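Local coordinates for protein GDSL-esterase (Pseudoalteromonas sp., PDB 3HP4) that hydrolyses esters as a cold-adapted serine esterase of the GDSL (SGNH hydrolase) family and may act on lysophospholipids, at residues A107-Y112 against H139-F144; H69-L74 against K179-N184. All blocks are in the same frame, centred on the assembly; numbering follows the deposited sequence.

Contact 1 of 2, residues A107-Y112 against H139-F144; sequences ALMEIY and HLMNFF
The parallel strand pair that closes a beta-alpha-beta unit carries this contact: Ala107, Leu108 and Met109 of strand 105-109 lie beside His139, Leu140 and Met141 of strand 139-141, with helix 119-136 as the crossover between them. Three backbone bonds hold the pair. Leu108 N gives to His139 O at 2.8 Å, Met141 N to Leu108 O, and Glu110 N to Met141 O. Ala107, Met109, His139 and Met141 project from one face of the sheet, and Leu108 and Leu140 from the other.

Beyond the strands both segments run on as loops, and side chains take over. Phe143 has CG anti to the backbone N (chi1 -170°). Its ring lies under Ile111, whose CA sits 4.1 Å from the ring centroid, nearly on the ring normal, as a CH-pi contact. Met109 SD meets the edge of the same ring, 4.0 Å from Phe143 CD1, in the ring plane. Met109 then bends at chi3 (-72°), and its CE lies 3.6 Å from Phe144 CD2, the side chains crossing at about a right angle. Met109 SD also lies obliquely to the Phe144 ring, 3.6 Å from Phe144 CD2, so the sulfur makes Met-aromatic contacts with both phenylalanines. An alanine in place of Phe143 would probably leave Ile111 CA without its aromatic face and Met109 SD with Phe144 alone, and open a gap between the segments.

One water gives to Asn142 OD1 at 2.7 Å and accepts from Phe143 N. In one of two Glu110 conformers, OE1 also takes this water and a weak bond from Tyr112 OH. The chemistry changes along the contact: backbone bonds fix the strands, sulfur and aromatic packing joins Met109 to the loop after 139-141, and a water ties Asn142 to Phe143 N.

Contact 2 of 2, residues H69-L74 against K179-N184; sequences HVLIEL and KKWLNN
Trp181, on the last turn of the C-terminal helix 166-183, is the first residue of 179-184 to meet strand 69-73. Its CG stands anti to the backbone N (chi1 178°), and the indole extends from the helix toward the strand. The six-membered ring receives the edge of the His69 imidazole in a T-shaped pair. The centroids are 5.2 Å apart and the planes meet at 89°. His69 CD2 is the atom over the indole face, 3.8 Å from Trp181 CZ2 and offset toward the rim. The far corner of the indole, Trp181 CH2, also packs against His69 CB at 3.7 Å. The same corner comes within 3.6 Å of Val70 O, obliquely to the ring. Trp181 CZ3 makes a looser apolar contact with Leu71 CB at 4.3 Å.

Leu182 follows. Its CD2 comes to the imidazole, 3.2 Å from His69 NE2 and 3.4 Å from His69 CD2. The two side chains cross obliquely. The same methyl also lies above the indole face, near its rim.

Ala107 of strand 105-109 lies against Trp181, and the ring of His139 stacks on it. Asn3 and Ile5 of strand 3-9 touch His69. The contact thus packs the end of the helix on one face of the parallel sheet. No hydrogen bond joins 69-74 to 179-184; shape and aromatic packing hold them, with the imidazole edge on the indole face giving the contact its direction.

How the contacts relate
From the N terminus, the chain reaches strand 69-73, the first half of contact 2, and passes through helix 85-101 to strand 105-109. There contact 1 begins. Helix 119-136 then leads to strand 139-141, which closes the short loop of contact 1. Helix 166-183 comes last and closes the much longer loop of contact 2, so contact 1 is nested inside it. The two contacts share one parallel sheet, since strands 69-73 and 105-109 are neighbours. Ala107 probably bonds through its backbone to Val70 and Ile72. The edge strand of contact 1 also meets the helix of contact 2. Together the contacts tie the edge strand, the sheet centre and the C-terminal helix.

Contact 1 of 2, residues A107-Y112 against H139-F144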
# COMPACT_ATOMS: atom_id res chain seq x y z
N ALA A 107 5.50 -3.09 6.82
CA ALA A 107 4.25 -3.80 6.50
C ALA A 107 4.10 -3.85 5.03
O ALA A 107 4.56 -2.96 4.28
CB ALA A 107 3.06 -3.06 7.15
N LEU A 108 3.43 -4.90 4.57
CA LEU A 108 3.16 -5.17 3.18
C LEU A 108 1.67 -5.43 3.02
O LEU A 108 1.16 -6.36 3.64
CB LEU A 108 3.96 -6.46 2.83
CG LEU A 108 3.88 -6.94 1.42
CD1 LEU A 108 4.45 -5.93 0.39
CD2 LEU A 108 4.61 -8.29 1.27
N MET A 109 1.00 -4.66 2.19
CA MET A 109 -0.43 -4.93 1.93
C MET A 109 -0.60 -6.04 0.92
O MET A 109 0.02 -6.02 -0.17
CB MET A 109 -1.10 -3.66 1.43
CG MET A 109 -2.62 -3.82 1.37
SD MET A 109 -3.47 -2.26 1.10
CE MET A 109 -3.19 -1.53 2.72
N GLU A 110 -1.43 -7.01 1.23
CA GLU A 110 -1.91 -8.06 0.30
C GLU A 110 -2.62 -7.34 -0.87
O GLU A 110 -3.41 -6.42 -0.58
CB GLU A 110 -2.85 -9.02 1.07
CG GLU A 110 -3.09 -10.29 0.29
CD GLU A 110 -3.75 -11.27 1.13
OE1 GLU A 110 -4.70 -10.83 1.91
OE2 GLU A 110 -3.31 -12.41 1.08
N ILE A 111 -2.40 -7.72 -2.10
CA ILE A 111 -3.07 -7.09 -3.26
C ILE A 111 -3.81 -8.20 -3.99
O ILE A 111 -3.32 -9.35 -4.06
CB ILE A 111 -2.08 -6.41 -4.17
CG1 ILE A 111 -1.13 -5.46 -3.46
CG2 ILE A 111 -2.81 -5.67 -5.32
CD1 ILE A 111 -1.82 -4.20 -2.76
N TYR A 112 -5.01 -7.90 -4.51
CA TYR A 112 -5.79 -8.79 -5.36
C TYR A 112 -6.01 -8.10 -6.69
O TYR A 112 -6.08 -6.87 -6.74
CB TYR A 112 -7.18 -9.09 -4.73
CG TYR A 112 -7.12 -9.97 -3.47
CD1 TYR A 112 -7.60 -11.29 -3.44
CD2 TYR A 112 -6.61 -9.48 -2.29
CE1 TYR A 112 -7.50 -12.01 -2.23
CE2 TYR A 112 -6.55 -10.24 -1.12
CZ TYR A 112 -6.98 -11.46 -1.14
OH TYR A 112 -6.82 -12.17 0.13
N HIS A 139 4.91 -7.37 8.22
CA HIS A 139 3.53 -7.46 8.70
C HIS A 139 2.56 -7.44 7.51
O HIS A 139 2.58 -6.41 6.78
CB HIS A 139 3.27 -6.21 9.62
CG HIS A 139 1.92 -6.26 10.23
ND1 HIS A 139 0.84 -5.50 9.84
CD2 HIS A 139 1.49 -7.05 11.23
CE1 HIS A 139 -0.23 -5.88 10.54
NE2 HIS A 139 0.16 -6.79 11.42
N LEU A 140 1.70 -8.39 7.33
CA LEU A 140 0.75 -8.34 6.21
C LEU A 140 -0.53 -7.61 6.61
O LEU A 140 -1.07 -7.76 7.70
CB LEU A 140 0.43 -9.76 5.68
CG LEU A 140 -0.24 -9.84 4.33
CD1 LEU A 140 0.72 -9.52 3.20
CD2 LEU A 140 -0.87 -11.24 4.09
N MET A 141 -0.97 -6.75 5.71
CA MET A 141 -2.17 -5.96 5.88
C MET A 141 -3.26 -6.40 4.92
O MET A 141 -2.97 -6.69 3.73
CB MET A 141 -1.80 -4.52 5.58
CG MET A 141 -1.06 -3.90 6.68
SD MET A 141 -1.35 -2.07 6.65
CE MET A 141 -0.50 -1.73 8.21
N ASN A 142 -4.51 -6.41 5.34
CA ASN A 142 -5.64 -6.68 4.46
C ASN A 142 -5.76 -5.63 3.32
O ASN A 142 -5.49 -4.46 3.55
CB ASN A 142 -6.96 -6.65 5.30
CG ASN A 142 -8.11 -7.27 4.59
OD1 ASN A 142 -8.08 -8.34 4.13
ND2 ASN A 142 -9.21 -6.47 4.54
N PHE A 143 -6.15 -6.09 2.15
CA PHE A 143 -6.30 -5.14 0.98
C PHE A 143 -7.54 -4.29 1.22
O PHE A 143 -8.66 -4.80 1.25
CB PHE A 143 -6.46 -5.96 -0.25
CG PHE A 143 -6.39 -5.19 -1.57
CD1 PHE A 143 -5.61 -4.07 -1.69
CD2 PHE A 143 -7.07 -5.65 -2.68
CE1 PHE A 143 -5.52 -3.40 -2.92
CE2 PHE A 143 -6.95 -4.96 -3.91
CZ PHE A 143 -6.17 -3.86 -3.98
N PHE A 144 -7.37 -2.97 1.27
CA PHE A 144 -8.52 -2.11 1.55
C PHE A 144 -9.51 -2.03 0.43
O PHE A 144 -10.63 -1.57 0.66
CB PHE A 144 -8.07 -0.69 2.00
CG PHE A 144 -7.22 0.09 1.01
CD1 PHE A 144 -7.75 0.57 -0.19
CD2 PHE A 144 -5.89 0.38 1.33
CE1 PHE A 144 -6.92 1.33 -1.04
CE2 PHE A 144 -5.09 1.15 0.47
CZ PHE A 144 -5.62 1.62 -0.71
O HOH W 1 -6.39 -8.96 2.07

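Contact 2 of 2, residues H69-L74 against K179-N184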
# COMPACT_ATOMS: atom_id res chain seq x y z
N HIS A 69 8.68 3.44 10.29
CA HIS A 69 7.79 2.43 9.73
C HIS A 69 7.64 2.68 8.25
O HIS A 69 7.62 3.84 7.79
CB HIS A 69 6.37 2.57 10.33
CG HIS A 69 6.33 2.27 11.79
ND1 HIS A 69 6.73 3.15 12.75
CD2 HIS A 69 5.95 1.12 12.40
CE1 HIS A 69 6.61 2.54 13.94
NE2 HIS A 69 6.13 1.33 13.75
N VAL A 70 7.51 1.61 7.48
CA VAL A 70 7.25 1.69 6.02
C VAL A 70 6.08 0.79 5.72
O VAL A 70 6.09 -0.38 6.14
CB VAL A 70 8.49 1.25 5.21
CG1 VAL A 70 8.16 1.19 3.74
CG2 VAL A 70 9.68 2.24 5.40
N LEU A 71 5.10 1.32 5.02
CA LEU A 71 3.90 0.55 4.62
C LEU A 71 3.87 0.50 3.12
O LEU A 71 3.70 1.53 2.46
CB LEU A 71 2.67 1.30 5.18
CG LEU A 71 1.33 0.56 5.24
CD1 LEU A 71 0.30 1.33 6.10
CD2 LEU A 71 0.80 0.38 3.83
N ILE A 72 4.09 -0.70 2.57
CA ILE A 72 4.13 -0.93 1.13
C ILE A 72 2.76 -1.30 0.61
O ILE A 72 2.12 -2.22 1.14
CB ILE A 72 5.15 -2.04 0.86
CG1 ILE A 72 6.54 -1.58 1.28
CG2 ILE A 72 5.13 -2.40 -0.65
CD1 ILE A 72 7.52 -2.77 1.42
N GLU A 73 2.27 -0.56 -0.40
CA GLU A 73 1.01 -0.91 -1.09
C GLU A 73 1.34 -0.88 -2.57
O GLU A 73 1.08 0.12 -3.28
CB GLU A 73 -0.06 0.10 -0.69
CG GLU A 73 -1.40 -0.08 -1.42
CD GLU A 73 -1.49 0.70 -2.71
OE1 GLU A 73 -1.32 1.96 -2.72
OE2 GLU A 73 -1.84 0.08 -3.78
N LEU A 74 1.96 -1.96 -3.05
CA LEU A 74 2.48 -2.05 -4.41
C LEU A 74 2.29 -3.43 -4.96
O LEU A 74 2.23 -4.44 -4.25
CB LEU A 74 3.98 -1.74 -4.44
CG LEU A 74 4.34 -0.29 -4.13
CD1 LEU A 74 5.88 -0.18 -4.02
CD2 LEU A 74 3.84 0.68 -5.21
N LYS A 179 -3.57 0.55 13.39
CA LYS A 179 -3.62 0.38 14.82
C LYS A 179 -3.26 -1.06 15.21
O LYS A 179 -2.48 -1.25 16.13
CB LYS A 179 -5.01 0.72 15.33
CG LYS A 179 -5.14 0.48 16.84
CD LYS A 179 -6.53 0.96 17.31
CE LYS A 179 -6.88 0.52 18.74
NZ LYS A 179 -8.22 1.06 19.15
N LYS A 180 -3.81 -2.03 14.46
CA LYS A 180 -3.48 -3.43 14.76
C LYS A 180 -2.02 -3.71 14.51
O LYS A 180 -1.43 -4.44 15.30
CB LYS A 180 -4.37 -4.34 13.92
CG LYS A 180 -5.84 -4.33 14.41
CD LYS A 180 -6.73 -4.98 13.39
CE LYS A 180 -8.21 -4.90 13.87
NZ LYS A 180 -9.12 -5.34 12.77
N TRP A 181 -1.43 -3.14 13.47
CA TRP A 181 0.00 -3.33 13.26
C TRP A 181 0.83 -2.80 14.39
O TRP A 181 1.73 -3.46 14.91
CB TRP A 181 0.36 -2.60 11.96
CG TRP A 181 1.81 -2.63 11.59
CD1 TRP A 181 2.72 -3.61 11.91
CD2 TRP A 181 2.47 -1.66 10.80
NE1 TRP A 181 3.95 -3.29 11.30
CE2 TRP A 181 3.81 -2.14 10.61
CE3 TRP A 181 2.04 -0.50 10.15
CZ2 TRP A 181 4.71 -1.43 9.84
CZ3 TRP A 181 3.02 0.21 9.35
CH2 TRP A 181 4.29 -0.33 9.23
N LEU A 182 0.55 -1.57 14.84
CA LEU A 182 1.41 -0.92 15.83
C LEU A 182 1.17 -1.43 17.24
O LEU A 182 1.94 -1.10 18.18
CB LEU A 182 1.21 0.59 15.76
CG LEU A 182 1.56 1.27 14.45
CD1 LEU A 182 1.32 2.77 14.55
CD2 LEU A 182 2.98 1.02 14.01
N ASN A 183 0.08 -2.15 17.42
CA ASN A 183 -0.08 -2.91 18.65
C ASN A 183 0.55 -4.31 18.39
O ASN A 183 0.88 -5.02 19.35
CB ASN A 183 -1.54 -3.18 18.98
CG ASN A 183 -2.38 -1.94 19.16
OD1 ASN A 183 -3.59 -2.01 18.98
ND2 ASN A 183 -1.80 -0.84 19.54
N ASN A 184 0.61 -4.77 17.13
CA ASN A 184 1.17 -6.08 16.80
C ASN A 184 2.70 -6.14 16.93
O ASN A 184 3.27 -7.24 16.83
CB ASN A 184 0.75 -6.59 15.42
CG ASN A 184 -0.60 -7.31 15.45
OD1 ASN A 184 -1.14 -7.76 14.39
ND2 ASN A 184 -1.17 -7.43 16.66